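ATP phosphoribosyltransferase regulatory subunit (Thermotoga maritima, PDB 1USY) is probably required for the first step of histidine biosynthesis and may let histidine feedback-regulate ATP phosphoribosyltransferase activity. Local coordinates at residues Q70-Y75 and S106-E111; L138-E141 and L146-K149; R187-L192 and F211-F216. One frame throughout, in Å; residues are numbered along the deposited sequence.

All three contacts belong to the histidyl-tRNA synthetase-like part of the chain. Contacts 1 and 3 meet where helix 103-120 packs against the end of helix 199-215: Glu111 CB lies 3.5 Å from Phe211 CE1, and Glu111 OE1 forms a long, weak ion pair with Lys215 NZ at 3.5 Å. Contact 2 stands apart, its centre 33 Å from that of contact 1, on the opposite side of the chain's centre, and 29 Å from that of contact 3. Helix 174-185, which carries Ile180, Ile184 and Tyr185 of the histidine pocket, receives Leu138 of contact 2 and leads into the loop of contact 3. The His147 side chain is about 14 Å from a bound histidine.

Contact 1 of 3, residues Q70-Y75 and S106-E111; sequences QIKVWY and SLEVLE
Lys72 NZ is gripped twice: across the contact it forms a salt bridge with Glu108 OE2, 2.5 Å away, and it also hydrogen-bonds to the backbone oxygen of Lys19. The ammonium group approaches OE2 nearly along the line of the carboxylate C-O bond. CE of Lys72 follows behind, 3.3 Å from Glu108 OE2. This one pair carries the whole contact, and the surface buried between the segments is a modest 66 Å².

Two long side chains bridge the gap between a strand and a helix. The Lys72 chain starts off to one side, but beyond CG it runs fully extended, with chi2 at -172° and chi3 at -173°, which delivers the amine to the helix. Glu108 leaves its helix pointing at the strand, CG anti to the backbone N with chi1 at 167°, and its own stretched chain meets the lysine at about a right angle.

In the class-II synthetase-like fold, strand 71-83 belongs to the large mixed sheet, beside strand 86-98. Val109, next to Glu108 on helix 103-120, rests on Leu95 of that neighbouring strand, so the helix packs on the sheet while the salt bridge spans to the next strand over.

Both charged residues are only partly exposed, and the bridge probably balances the lysine charge against the carboxylate while tying strand and helix together.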
loop_
_atom_site.group_PDB
_atom_site.type_symbol
_atom_site.label_atom_id
_atom_site.label_comp_id
_atom_site.label_asym_id
_atom_site.label_seq_id
_atom_site.Cartn_x
_atom_site.Cartn_y
_atom_site.Cartn_z
ATOM N N GLN B 70 -18.224 3.719 33.068
ATOM C CA GLN B 70 -17.656 2.561 33.729
ATOM C C GLN B 70 -17.730 1.349 32.791
ATOM O O GLN B 70 -18.799 0.843 32.497
ATOM C CB GLN B 70 -18.385 2.284 35.054
ATOM C CG GLN B 70 -18.960 3.530 35.749
ATOM C CD GLN B 70 -17.995 4.131 36.770
ATOM O OE1 GLN B 70 -17.736 3.529 37.808
ATOM N NE2 GLN B 70 -17.470 5.314 36.480
ATOM N N ILE B 71 -16.576 0.922 32.304
ATOM C CA ILE B 71 -16.433 -0.229 31.419
ATOM C C ILE B 71 -15.995 -1.467 32.203
ATOM O O ILE B 71 -14.987 -1.420 32.902
ATOM C CB ILE B 71 -15.397 0.123 30.331
ATOM C CG1 ILE B 71 -16.127 0.501 29.055
ATOM C CG2 ILE B 71 -14.406 -1.019 30.071
ATOM C CD1 ILE B 71 -16.343 1.972 28.907
ATOM N N LYS B 72 -16.769 -2.550 32.094
ATOM C CA LYS B 72 -16.440 -3.850 32.684
ATOM C C LYS B 72 -16.630 -4.921 31.641
ATOM O O LYS B 72 -17.700 -5.533 31.594
ATOM C CB LYS B 72 -17.344 -4.183 33.872
ATOM C CG LYS B 72 -16.613 -4.853 35.004
ATOM C CD LYS B 72 -17.523 -5.353 36.099
ATOM C CE LYS B 72 -16.675 -5.850 37.260
ATOM N NZ LYS B 72 -17.462 -6.473 38.371
ATOM N N VAL B 73 -15.606 -5.170 30.821
ATOM C CA VAL B 73 -15.777 -6.078 29.679
ATOM C C VAL B 73 -14.910 -7.318 29.710
ATOM O O VAL B 73 -13.862 -7.332 30.350
ATOM C CB VAL B 73 -15.508 -5.376 28.319
ATOM C CG1 VAL B 73 -16.531 -4.273 28.081
ATOM C CG2 VAL B 73 -14.050 -4.881 28.214
ATOM N N TRP B 74 -15.368 -8.355 29.012
ATOM C CA TRP B 74 -14.536 -9.503 28.663
ATOM C C TRP B 74 -14.486 -9.597 27.163
ATOM O O TRP B 74 -15.435 -9.196 26.476
ATOM C CB TRP B 74 -15.063 -10.814 29.274
ATOM C CG TRP B 74 -16.306 -11.294 28.668
ATOM C CD1 TRP B 74 -17.578 -10.995 29.058
ATOM C CD2 TRP B 74 -16.431 -12.172 27.556
ATOM N NE1 TRP B 74 -18.496 -11.637 28.256
ATOM C CE2 TRP B 74 -17.820 -12.365 27.320
ATOM C CE3 TRP B 74 -15.519 -12.822 26.724
ATOM C CZ2 TRP B 74 -18.308 -13.170 26.278
ATOM C CZ3 TRP B 74 -16.007 -13.606 25.679
ATOM C CH2 TRP B 74 -17.383 -13.772 25.460
ATOM N N TYR B 75 -13.380 -10.121 26.649
ATOM C CA TYR B 75 -13.229 -10.338 25.221
ATOM C C TYR B 75 -12.666 -11.729 24.921
ATOM O O TYR B 75 -12.257 -12.453 25.862
ATOM C CB TYR B 75 -12.365 -9.237 24.601
ATOM C CG TYR B 75 -11.023 -9.093 25.257
ATOM C CD1 TYR B 75 -9.961 -9.925 24.904
ATOM C CD2 TYR B 75 -10.808 -8.138 26.254
ATOM C CE1 TYR B 75 -8.729 -9.812 25.518
ATOM C CE2 TYR B 75 -9.559 -8.012 26.872
ATOM C CZ TYR B 75 -8.532 -8.859 26.486
ATOM O OH TYR B 75 -7.287 -8.762 27.062
ATOM N N SER B 106 -9.134 -5.436 41.209
ATOM C CA SER B 106 -8.007 -6.131 40.613
ATOM C C SER B 106 -8.080 -7.581 40.992
ATOM O O SER B 106 -7.839 -8.448 40.152
ATOM C CB SER B 106 -6.668 -5.566 41.082
ATOM O OG SER B 106 -6.582 -4.182 40.876
ATOM N N LEU B 107 -8.399 -7.852 42.256
ATOM C CA LEU B 107 -8.550 -9.244 42.711
ATOM C C LEU B 107 -9.607 -10.073 41.961
ATOM O O LEU B 107 -9.361 -11.229 41.651
ATOM C CB LEU B 107 -8.766 -9.316 44.216
ATOM C CG LEU B 107 -7.698 -8.563 45.033
ATOM C CD1 LEU B 107 -8.204 -8.224 46.454
ATOM C CD2 LEU B 107 -6.382 -9.336 45.072
ATOM N N GLU B 108 -10.749 -9.462 41.641
ATOM C CA GLU B 108 -11.798 -10.080 40.843
ATOM C C GLU B 108 -11.284 -10.466 39.453
ATOM O O GLU B 108 -11.539 -11.583 38.978
ATOM C CB GLU B 108 -13.010 -9.149 40.758
ATOM C CG GLU B 108 -14.039 -9.536 39.708
ATOM C CD GLU B 108 -15.446 -9.133 40.090
ATOM O OE1 GLU B 108 -16.028 -9.772 40.995
ATOM O OE2 GLU B 108 -15.982 -8.187 39.479
ATOM N N VAL B 109 -10.549 -9.564 38.806
ATOM C CA VAL B 109 -9.890 -9.911 37.538
ATOM C C VAL B 109 -8.972 -11.108 37.745
ATOM O O VAL B 109 -9.140 -12.132 37.101
ATOM C CB VAL B 109 -9.108 -8.735 36.923
ATOM C CG1 VAL B 109 -8.315 -9.211 35.666
ATOM C CG2 VAL B 109 -10.062 -7.565 36.603
ATOM N N LEU B 110 -8.044 -10.997 38.686
ATOM C CA LEU B 110 -7.094 -12.071 38.940
ATOM C C LEU B 110 -7.821 -13.370 39.130
ATOM O O LEU B 110 -7.385 -14.412 38.650
ATOM C CB LEU B 110 -6.310 -11.802 40.218
ATOM C CG LEU B 110 -4.894 -11.249 40.102
ATOM C CD1 LEU B 110 -4.333 -11.332 41.459
ATOM C CD2 LEU B 110 -4.063 -12.015 39.111
ATOM N N GLU B 111 -8.938 -13.313 39.830
ATOM C CA GLU B 111 -9.552 -14.531 40.273
ATOM C C GLU B 111 -10.082 -15.285 39.066
ATOM O O GLU B 111 -9.852 -16.489 38.950
ATOM C CB GLU B 111 -10.562 -14.265 41.394
ATOM C CG GLU B 111 -12.016 -14.587 41.099
ATOM C CD GLU B 111 -12.259 -16.072 40.968
ATOM O OE1 GLU B 111 -11.801 -16.820 41.871
ATOM O OE2 GLU B 111 -12.884 -16.488 39.955
#

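Contact 2 of 3, residues L138-E141 and L146-K149; sequences LLKE and LHEK
Leu139 lies over one face of the His147 imidazole, and Lys140 comes up to its edge. The leucine CG sits 3.9 Å from the ring centroid and only 16° off the ring normal, a CH-pi contact displaced toward the CG-ND1 side, while Leu139 CB reaches CE1 at 4.0 Å. Near the ring plane, Lys140 CE meets His147 CE1 at 3.4 Å, the lysine chain crossing at about a right angle after bending at chi2, chi3 and chi4. The histidine turns its CG anti to its carbonyl carbon, chi1 -68°, and this sends the ring across to the other segment.

The backbones meet where helix 135-139 ends and, after a short loop, helix 147-156 begins, with Leu146 at the N-cap; the CA atoms of Leu139 and His147 are 6.4 Å apart. His147 NE2 is hydrogen-bonded to the backbone oxygen of Ile142 in that loop, which helps fix the ring's rotation. An alanine in place of His147 would probably leave Ile142 O without this partner and open a gap beside the side chains of Leu139 and Lys140. Leu139 also packs on Val150 and Leu151, one helical turn further along.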
loop_
_atom_site.group_PDB
_atom_site.type_symbol
_atom_site.label_atom_id
_atom_site.label_comp_id
_atom_site.label_asym_id
_atom_site.label_seq_id
_atom_site.Cartn_x
_atom_site.Cartn_y
_atom_site.Cartn_z
ATOM N N LEU B 138 13.496 2.311 44.760
ATOM C CA LEU B 138 14.826 1.735 44.530
ATOM C C LEU B 138 15.814 2.688 43.801
ATOM O O LEU B 138 17.000 2.699 44.093
ATOM C CB LEU B 138 14.710 0.407 43.763
ATOM C CG LEU B 138 14.855 -0.953 44.465
ATOM C CD1 LEU B 138 15.029 -2.021 43.440
ATOM C CD2 LEU B 138 16.016 -1.014 45.457
ATOM N N LEU B 139 15.279 3.525 42.878
ATOM C CA LEU B 139 16.109 4.261 41.915
ATOM C C LEU B 139 16.872 5.372 42.623
ATOM O O LEU B 139 18.102 5.351 42.713
ATOM C CB LEU B 139 15.262 4.860 40.817
ATOM C CG LEU B 139 15.403 4.142 39.468
ATOM C CD1 LEU B 139 16.309 2.889 39.523
ATOM C CD2 LEU B 139 14.044 3.683 38.937
ATOM N N LYS B 140 16.201 6.397 43.159
ATOM C CA LYS B 140 17.030 7.378 43.838
ATOM C C LYS B 140 17.438 6.865 45.249
ATOM O O LYS B 140 16.593 6.584 46.128
ATOM C CB LYS B 140 16.473 8.770 43.974
ATOM C CG LYS B 140 17.657 9.781 44.042
ATOM C CD LYS B 140 18.735 9.536 42.955
ATOM C CE LYS B 140 18.306 10.050 41.583
ATOM N NZ LYS B 140 17.837 11.440 41.627
ATOM N N GLU B 141 18.711 6.825 45.209
ATOM C CA GLU B 141 19.730 6.429 46.156
ATOM C C GLU B 141 20.934 6.331 45.231
ATOM O O GLU B 141 22.082 6.520 45.644
ATOM C CB GLU B 141 19.391 5.061 46.822
ATOM C CG GLU B 141 19.962 4.898 48.253
ATOM C CD GLU B 141 19.476 3.616 48.960
ATOM O OE1 GLU B 141 19.407 3.565 50.250
ATOM O OE2 GLU B 141 19.134 2.583 48.267
ATOM N N LEU B 146 22.262 6.569 35.550
ATOM C CA LEU B 146 22.661 5.212 35.818
ATOM C C LEU B 146 21.355 4.439 36.045
ATOM O O LEU B 146 21.377 3.245 36.305
ATOM C CB LEU B 146 23.535 5.169 37.066
ATOM C CG LEU B 146 24.850 4.400 37.126
ATOM C CD1 LEU B 146 25.251 4.240 38.578
ATOM C CD2 LEU B 146 24.703 3.030 36.471
ATOM N N HIS B 147 20.219 5.135 35.911
ATOM C CA HIS B 147 18.891 4.550 36.110
ATOM C C HIS B 147 18.490 3.611 35.002
ATOM O O HIS B 147 18.423 2.410 35.228
ATOM C CB HIS B 147 17.796 5.610 36.301
ATOM C CG HIS B 147 17.905 6.371 37.584
ATOM N ND1 HIS B 147 16.977 7.315 37.963
ATOM C CD2 HIS B 147 18.853 6.360 38.556
ATOM C CE1 HIS B 147 17.345 7.849 39.115
ATOM N NE2 HIS B 147 18.477 7.284 39.499
ATOM N N GLU B 148 18.191 4.164 33.827
ATOM C CA GLU B 148 17.670 3.386 32.698
ATOM C C GLU B 148 18.823 2.592 32.154
ATOM O O GLU B 148 19.349 2.901 31.078
ATOM C CB GLU B 148 17.095 4.300 31.604
ATOM C CG GLU B 148 15.612 4.092 31.288
ATOM C CD GLU B 148 15.081 5.072 30.234
ATOM O OE1 GLU B 148 15.835 5.975 29.801
ATOM O OE2 GLU B 148 13.896 4.946 29.830
ATOM N N LYS B 149 19.220 1.601 32.951
ATOM C CA LYS B 149 20.369 0.721 32.760
ATOM C C LYS B 149 20.412 -0.228 33.938
ATOM O O LYS B 149 20.340 -1.452 33.747
ATOM C CB LYS B 149 21.688 1.438 32.709
ATOM C CG LYS B 149 22.837 0.463 32.582
ATOM C CD LYS B 149 24.057 0.940 33.319
ATOM C CE LYS B 149 24.938 -0.240 33.727
ATOM N NZ LYS B 149 25.735 -0.791 32.590
#

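Contact 3 of 3, residues R187-L192 and F211-F216; sequences RSPEHL and FLQEKF
Pro189 and Gln213 mark the nearest approach of the two backbones, with CA atoms 9.1 Å apart, so side chains must close the gap. The 187-192 segment leaves a loop for a 3-10 turn at 189-191, started by the bond from His191 N to Ser188 O at 2.9 Å. Residues 211-215 end helix 199-215, and Phe216 is the first to leave helical geometry, its N still bonded to Leu212 O at 2.7 Å. Ser188 O accepts a second bond, from His191 ND1 at 3.2 Å, on the same face of the carbonyl as the first, and the pair pins the imidazole to the turn.

Gln213 does the reaching. It leaves its helix toward the turn and its chain runs extended beyond CG, so that NE2 donates to Glu190 OE1 at 3.0 Å. The bond is bent, with an N-H...O angle of 138°: the donor comes in on the syn side but well out of the carboxylate plane, and amide and carboxylate are turned 48° apart. Pro189 and Gln213 come at each other from opposite directions, and Pro189 CG lies 3.4 Å from Gln213 NE2, roughly at right angles to the direction of the Glu190 bond. Glu190 bends at chi2 (74°), which folds its carboxylate back over the turn; there Ser188 OG donates to OE2 at 2.7 Å from above the carboxylate plane. The serine thus steadies the group that the glutamine binds.

Pro189 and Gln213 both pack on Val221 of strand 220-223, at the edge of the large sheet within this chain. Leu192 reaches back to Leu205 and Leu206 of helix 199-215, and Leu212 lies on Val127 and Ile129 of strand 125-131, which runs parallel to strand 220-223.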
loop_
_atom_site.group_PDB
_atom_site.type_symbol
_atom_site.label_atom_id
_atom_site.label_comp_id
_atom_site.label_asym_id
_atom_site.label_seq_id
_atom_site.Cartn_x
_atom_site.Cartn_y
_atom_site.Cartn_z
ATOM N N ARG B 187 10.801 -16.406 46.653
ATOM C CA ARG B 187 9.639 -15.961 45.894
ATOM C C ARG B 187 8.314 -16.278 46.595
ATOM O O ARG B 187 7.244 -15.848 46.171
ATOM C CB ARG B 187 9.661 -16.606 44.485
ATOM C CG ARG B 187 10.965 -16.427 43.751
ATOM C CD ARG B 187 11.110 -17.285 42.498
ATOM N NE ARG B 187 9.884 -17.413 41.733
ATOM C CZ ARG B 187 9.550 -16.632 40.714
ATOM N NH1 ARG B 187 10.348 -15.616 40.357
ATOM N NH2 ARG B 187 8.400 -16.842 40.068
ATOM N N SER B 188 8.397 -17.058 47.647
ATOM C CA SER B 188 7.262 -17.332 48.513
ATOM C C SER B 188 6.726 -16.031 49.158
ATOM O O SER B 188 7.518 -15.239 49.691
ATOM C CB SER B 188 7.726 -18.295 49.617
ATOM O OG SER B 188 6.825 -19.369 49.721
ATOM N N PRO B 189 5.398 -15.823 49.154
ATOM C CA PRO B 189 4.795 -14.599 49.713
ATOM C C PRO B 189 5.175 -14.396 51.173
ATOM O O PRO B 189 5.172 -13.271 51.696
ATOM C CB PRO B 189 3.287 -14.861 49.610
ATOM C CG PRO B 189 3.143 -15.877 48.522
ATOM C CD PRO B 189 4.376 -16.747 48.611
ATOM N N GLU B 190 5.513 -15.495 51.827
ATOM C CA GLU B 190 5.804 -15.481 53.241
ATOM C C GLU B 190 6.971 -14.539 53.490
ATOM O O GLU B 190 7.028 -13.897 54.535
ATOM C CB GLU B 190 6.049 -16.915 53.736
ATOM C CG GLU B 190 4.786 -17.821 53.682
ATOM C CD GLU B 190 4.367 -18.302 52.269
ATOM O OE1 GLU B 190 3.304 -18.979 52.135
ATOM O OE2 GLU B 190 5.076 -18.012 51.272
ATOM N N HIS B 191 7.847 -14.398 52.489
ATOM C CA HIS B 191 9.055 -13.567 52.618
ATOM C C HIS B 191 8.742 -12.091 52.518
ATOM O O HIS B 191 9.623 -11.264 52.737
ATOM C CB HIS B 191 10.105 -13.886 51.545
ATOM C CG HIS B 191 10.711 -15.254 51.652
ATOM N ND1 HIS B 191 10.236 -16.336 50.929
ATOM C CD2 HIS B 191 11.781 -15.707 52.357
ATOM C CE1 HIS B 191 10.979 -17.397 51.206
ATOM N NE2 HIS B 191 11.923 -17.041 52.062
ATOM N N LEU B 192 7.504 -11.754 52.155
ATOM C CA LEU B 192 7.133 -10.340 51.953
ATOM C C LEU B 192 7.387 -9.423 53.168
ATOM O O LEU B 192 7.564 -8.227 53.000
ATOM C CB LEU B 192 5.686 -10.190 51.495
ATOM C CG LEU B 192 5.331 -10.502 50.052
ATOM C CD1 LEU B 192 3.830 -10.795 49.975
ATOM C CD2 LEU B 192 5.709 -9.335 49.128
ATOM N N PHE B 211 -5.049 -13.630 48.951
ATOM C CA PHE B 211 -6.255 -13.895 48.199
ATOM C C PHE B 211 -6.064 -15.124 47.294
ATOM O O PHE B 211 -6.865 -16.061 47.310
ATOM C CB PHE B 211 -6.632 -12.691 47.343
ATOM C CG PHE B 211 -7.895 -12.942 46.528
ATOM C CD1 PHE B 211 -7.787 -13.359 45.204
ATOM C CD2 PHE B 211 -9.159 -12.758 47.108
ATOM C CE1 PHE B 211 -8.937 -13.596 44.451
ATOM C CE2 PHE B 211 -10.312 -12.995 46.354
ATOM C CZ PHE B 211 -10.200 -13.414 45.024
ATOM N N LEU B 212 -4.996 -15.114 46.516
ATOM C CA LEU B 212 -4.712 -16.217 45.574
ATOM C C LEU B 212 -4.414 -17.543 46.313
ATOM O O LEU B 212 -4.940 -18.606 45.959
ATOM C CB LEU B 212 -3.506 -15.877 44.689
ATOM C CG LEU B 212 -3.789 -14.741 43.688
ATOM C CD1 LEU B 212 -2.688 -14.584 42.635
ATOM C CD2 LEU B 212 -5.091 -14.937 42.898
ATOM N N GLN B 213 -3.579 -17.465 47.332
ATOM C CA GLN B 213 -3.177 -18.658 48.108
ATOM C C GLN B 213 -4.382 -19.363 48.751
ATOM O O GLN B 213 -4.516 -20.592 48.690
ATOM C CB GLN B 213 -2.202 -18.281 49.219
ATOM C CG GLN B 213 -0.780 -18.771 48.937
ATOM C CD GLN B 213 0.245 -18.240 49.934
ATOM O OE1 GLN B 213 -0.115 -17.499 50.848
ATOM N NE2 GLN B 213 1.515 -18.581 49.811
ATOM N N GLU B 214 -5.261 -18.599 49.364
ATOM C CA GLU B 214 -6.429 -19.196 50.021
ATOM C C GLU B 214 -7.395 -19.876 49.042
ATOM O O GLU B 214 -7.833 -21.011 49.266
ATOM C CB GLU B 214 -7.292 -18.197 50.757
ATOM N N LYS B 215 -7.708 -19.159 47.979
ATOM C CA LYS B 215 -8.666 -19.624 46.952
ATOM C C LYS B 215 -8.037 -20.635 45.986
ATOM O O LYS B 215 -8.743 -21.508 45.436
ATOM C CB LYS B 215 -9.166 -18.431 46.148
ATOM C CG LYS B 215 -10.354 -18.775 45.265
ATOM C CD LYS B 215 -11.644 -18.084 45.689
ATOM C CE LYS B 215 -12.845 -18.621 44.928
ATOM N NZ LYS B 215 -12.461 -19.618 43.916
ATOM N N PHE B 216 -6.755 -20.641 45.688
ATOM C CA PHE B 216 -6.146 -21.613 44.771
ATOM C C PHE B 216 -5.015 -22.414 45.410
ATOM O O PHE B 216 -3.848 -22.090 45.226
ATOM C CB PHE B 216 -5.659 -20.902 43.505
ATOM C CG PHE B 216 -6.725 -20.126 42.835
ATOM C CD1 PHE B 216 -6.801 -18.759 42.998
ATOM C CD2 PHE B 216 -7.677 -20.768 42.060
ATOM C CE1 PHE B 216 -7.794 -18.027 42.358
ATOM C CE2 PHE B 216 -8.671 -20.049 41.427
ATOM C CZ PHE B 216 -8.732 -18.674 41.581
#